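Local atomic coordinates of formylmethanofuran--tetrahydromethanopterin formyltransferase (Methanosarcina barkeri, PDB entry 1M5S), a protein that catalyses the reversible transfer of a formyl group from formylmethanofuran to tetrahydromethanopterin, an early step in making methane from carbon dioxide. Residues 55-60 with 73-78. Sequence-based numbering, arbitrary orientation.
Sequences GIERLA and YVQICT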
ATOM      1  N   GLY A  55      -7.701 -13.690 -10.955  1.00 22.41           N
ATOM      2  CA  GLY A  55      -7.712 -12.679  -9.920  1.00 21.47           C
ATOM      3  C   GLY A  55      -7.514 -13.259  -8.540  1.00 21.40           C
ATOM      4  O   GLY A  55      -7.501 -14.481  -8.339  1.00 17.39           O
ATOM      5  N   ILE A  56      -7.379 -12.362  -7.574  1.00 13.57           N
ATOM      6  CA  ILE A  56      -7.199 -12.760  -6.195  1.00 17.55           C
ATOM      7  C   ILE A  56      -8.565 -13.027  -5.572  1.00 12.03           C
ATOM      8  O   ILE A  56      -9.494 -12.240  -5.720  1.00 18.64           O
ATOM      9  CB  ILE A  56      -6.439 -11.666  -5.419  1.00 16.83           C
ATOM     10  CG1 ILE A  56      -4.983 -11.628  -5.889  1.00 16.72           C
ATOM     11  CG2 ILE A  56      -6.522 -11.920  -3.906  1.00 20.80           C
ATOM     12  CD1 ILE A  56      -4.288 -10.349  -5.568  1.00 25.43           C
ATOM     13  N   GLU A  57      -8.693 -14.193  -4.951  1.00 21.31           N
ATOM     14  CA  GLU A  57      -9.941 -14.622  -4.330  1.00 21.23           C
ATOM     15  C   GLU A  57     -10.019 -14.042  -2.922  1.00 20.05           C
ATOM     16  O   GLU A  57     -11.015 -13.428  -2.535  1.00 21.57           O
ATOM     17  CB  GLU A  57      -9.982 -16.159  -4.289  1.00 21.28           C
ATOM     18  CG  GLU A  57     -11.202 -16.752  -3.605  1.00 22.25           C
ATOM     19  CD  GLU A  57     -11.092 -18.237  -3.390  1.00 21.35           C
ATOM     20  OE1 GLU A  57     -10.683 -18.944  -4.330  1.00 20.82           O
ATOM     21  OE2 GLU A  57     -11.398 -18.696  -2.270  1.00 23.97           O
ATOM     22  N   ARG A  58      -8.956 -14.253  -2.164  1.00 18.64           N
ATOM     23  CA  ARG A  58      -8.843 -13.761  -0.786  1.00 21.59           C
ATOM     24  C   ARG A  58      -7.478 -14.124  -0.201  1.00 22.56           C
ATOM     25  O   ARG A  58      -6.794 -15.034  -0.693  1.00 14.24           O
ATOM     26  CB  ARG A  58      -9.931 -14.393   0.086  1.00 23.16           C
ATOM     27  CG  ARG A  58      -9.761 -15.905   0.255  1.00 29.16           C
ATOM     28  CD  ARG A  58     -10.064 -16.388   1.676  1.00 35.58           C
ATOM     29  NE  ARG A  58     -10.114 -17.853   1.789  1.00 38.93           N
ATOM     30  CZ  ARG A  58      -9.514 -18.550   2.764  1.00 30.19           C
ATOM     31  NH1 ARG A  58      -8.810 -17.930   3.722  1.00 26.94           N
ATOM     32  NH2 ARG A  58      -9.559 -19.885   2.869  1.00 32.25           N
ATOM     33  N   LEU A  59      -7.050 -13.339   0.778  1.00 20.09           N
ATOM     34  CA  LEU A  59      -5.810 -13.591   1.495  1.00 25.48           C
ATOM     35  C   LEU A  59      -5.925 -14.848   2.343  1.00 28.31           C
ATOM     36  O   LEU A  59      -6.987 -15.134   2.888  1.00 24.44           O
ATOM     37  CB  LEU A  59      -5.492 -12.391   2.389  1.00 24.96           C
ATOM     38  CG  LEU A  59      -4.741 -11.186   1.823  1.00 32.52           C
ATOM     39  CD1 LEU A  59      -5.025 -11.002   0.356  1.00 24.18           C
ATOM     40  CD2 LEU A  59      -5.142  -9.953   2.611  1.00 36.45           C
ATOM     41  N   ALA A  60      -4.824 -15.588   2.448  1.00 20.63           N
ATOM     42  CA  ALA A  60      -4.754 -16.759   3.308  1.00 17.97           C
ATOM     43  C   ALA A  60      -3.993 -16.448   4.588  1.00 25.86           C
ATOM     44  O   ALA A  60      -2.876 -15.932   4.545  1.00 19.08           O
ATOM     45  CB  ALA A  60      -4.082 -17.893   2.578  1.00 18.88           C
ATOM     46  N   TYR A  73      -4.948 -16.918  -2.137  1.00 22.74           N
ATOM     47  CA  TYR A  73      -5.664 -17.784  -3.073  1.00 21.98           C
ATOM     48  C   TYR A  73      -5.974 -17.024  -4.350  1.00 21.14           C
ATOM     49  O   TYR A  73      -6.466 -15.893  -4.305  1.00 20.11           O
ATOM     50  CB  TYR A  73      -6.977 -18.281  -2.466  1.00 18.87           C
ATOM     51  CG  TYR A  73      -6.801 -19.267  -1.340  1.00 19.16           C
ATOM     52  CD1 TYR A  73      -6.561 -20.615  -1.598  1.00 22.78           C
ATOM     53  CD2 TYR A  73      -6.916 -18.858  -0.012  1.00 23.62           C
ATOM     54  CE1 TYR A  73      -6.454 -21.531  -0.559  1.00 23.57           C
ATOM     55  CE2 TYR A  73      -6.801 -19.762   1.033  1.00 24.08           C
ATOM     56  CZ  TYR A  73      -6.575 -21.098   0.755  1.00 31.40           C
ATOM     57  OH  TYR A  73      -6.499 -21.995   1.799  1.00 28.64           O
ATOM     58  N   VAL A  74      -5.592 -17.605  -5.481  1.00 15.46           N
ATOM     59  CA  VAL A  74      -5.966 -17.057  -6.777  1.00 16.24           C
ATOM     60  C   VAL A  74      -6.805 -18.074  -7.554  1.00 18.73           C
ATOM     61  O   VAL A  74      -6.879 -19.248  -7.179  1.00 22.21           O
ATOM     62  CB  VAL A  74      -4.721 -16.647  -7.615  1.00 15.31           C
ATOM     63  CG1 VAL A  74      -3.985 -15.495  -6.927  1.00 18.19           C
ATOM     64  CG2 VAL A  74      -3.793 -17.834  -7.815  1.00 22.20           C
ATOM     65  N   GLN A  75      -7.609 -17.558  -8.475  1.00 21.11           N
ATOM     66  CA  GLN A  75      -8.356 -18.392  -9.398  1.00 21.16           C
ATOM     67  C   GLN A  75      -7.925 -18.009 -10.796  1.00 22.33           C
ATOM     68  O   GLN A  75      -7.728 -16.831 -11.084  1.00 22.71           O
ATOM     69  CB  GLN A  75      -9.862 -18.174  -9.233  1.00 22.00           C
ATOM     70  CG  GLN A  75     -10.439 -18.756  -7.958  1.00 25.97           C
ATOM     71  CD  GLN A  75     -11.940 -18.546  -7.835  1.00 20.35           C
ATOM     72  OE1 GLN A  75     -12.617 -18.229  -8.812  1.00 29.06           O
ATOM     73  NE2 GLN A  75     -12.467 -18.750  -6.631  1.00 25.35           N
ATOM     74  N   ILE A  76      -7.555 -19.016 -11.577  1.00 24.06           N
ATOM     75  CA  ILE A  76      -7.262 -18.810 -12.982  1.00 24.08           C
ATOM     76  C   ILE A  76      -8.313 -19.586 -13.765  1.00 29.10           C
ATOM     77  O   ILE A  76      -8.654 -20.711 -13.404  1.00 26.39           O
ATOM     78  CB  ILE A  76      -5.843 -19.300 -13.330  1.00 26.58           C
ATOM     79  CG1 ILE A  76      -4.807 -18.468 -12.556  1.00 22.56           C
ATOM     80  CG2 ILE A  76      -5.591 -19.173 -14.824  1.00 25.40           C
ATOM     81  CD1 ILE A  76      -3.434 -19.127 -12.412  1.00 27.01           C
ATOM     82  N   CYS A  77      -8.968 -18.883 -14.684  1.00 32.83           N
ATOM     83  CA  CYS A  77     -10.190 -19.361 -15.324  1.00 32.41           C
ATOM     84  C   CYS A  77     -10.005 -19.389 -16.832  1.00 32.52           C
ATOM     85  O   CYS A  77      -9.382 -18.490 -17.415  1.00 31.45           O
ATOM     86  CB  CYS A  77     -11.371 -18.437 -14.997  1.00 29.47           C
ATOM     87  SG  CYS A  77     -11.661 -18.105 -13.239  1.00 30.97           S
ATOM     88  N   THR A  78     -10.666 -20.344 -17.476  1.00 32.26           N
ATOM     89  CA  THR A  78     -10.594 -20.453 -18.923  1.00 26.45           C
ATOM     90  C   THR A  78     -11.704 -21.395 -19.425  1.00 27.46           C
ATOM     91  O   THR A  78     -12.283 -22.160 -18.640  1.00 22.89           O
ATOM     92  CB  THR A  78      -9.179 -20.942 -19.331  1.00 32.95           C
ATOM     93  OG1 THR A  78      -8.840 -20.436 -20.627  1.00 48.39           O
ATOM     94  CG2 THR A  78      -9.112 -22.443 -19.316  1.00 21.77           C
TER
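Backbone hydrogen bonds tie G55 to Q75 in both directions, each 3.1 Å from N to O, and further along the strands Y73 N donates to R58 O (3.0 Å). Between these two pairs E57 N reaches Y73 O at 2.9 Å. This is the antiparallel hairpin of strands 53-60 and 71-78, interrupted by a classic beta bulge: I56 faces V74, but R58 already pairs with Y73, and E57, the extra residue, has helix-like backbone angles. The bulge turns E57 CB toward the partner strand. With CG anti to the backbone N (chi1 177°) and the chain extended beyond it, Q75 NE2 donates to OE1 (2.9 Å) from above the carboxylate plane, while OE2 takes a salt bridge from R22 and a hydrogen bond from G192 N. R58 and Y73 run side by side, guanidinium and ring planes 39° apart; Y73 CE2 lies over one guanidinium face, 3.3 Å from R58 NH2, and R58 NH1 forms a salt bridge with E64. An alanine at R58 would probably uncover this flank of the ring and leave E64 without its mate. A60 CB also touches Y73 CE2 (3.6 Å). On the opposite face, I56 CG1 meets V74 CG1 at 4.1 Å, packed against helix 30-41.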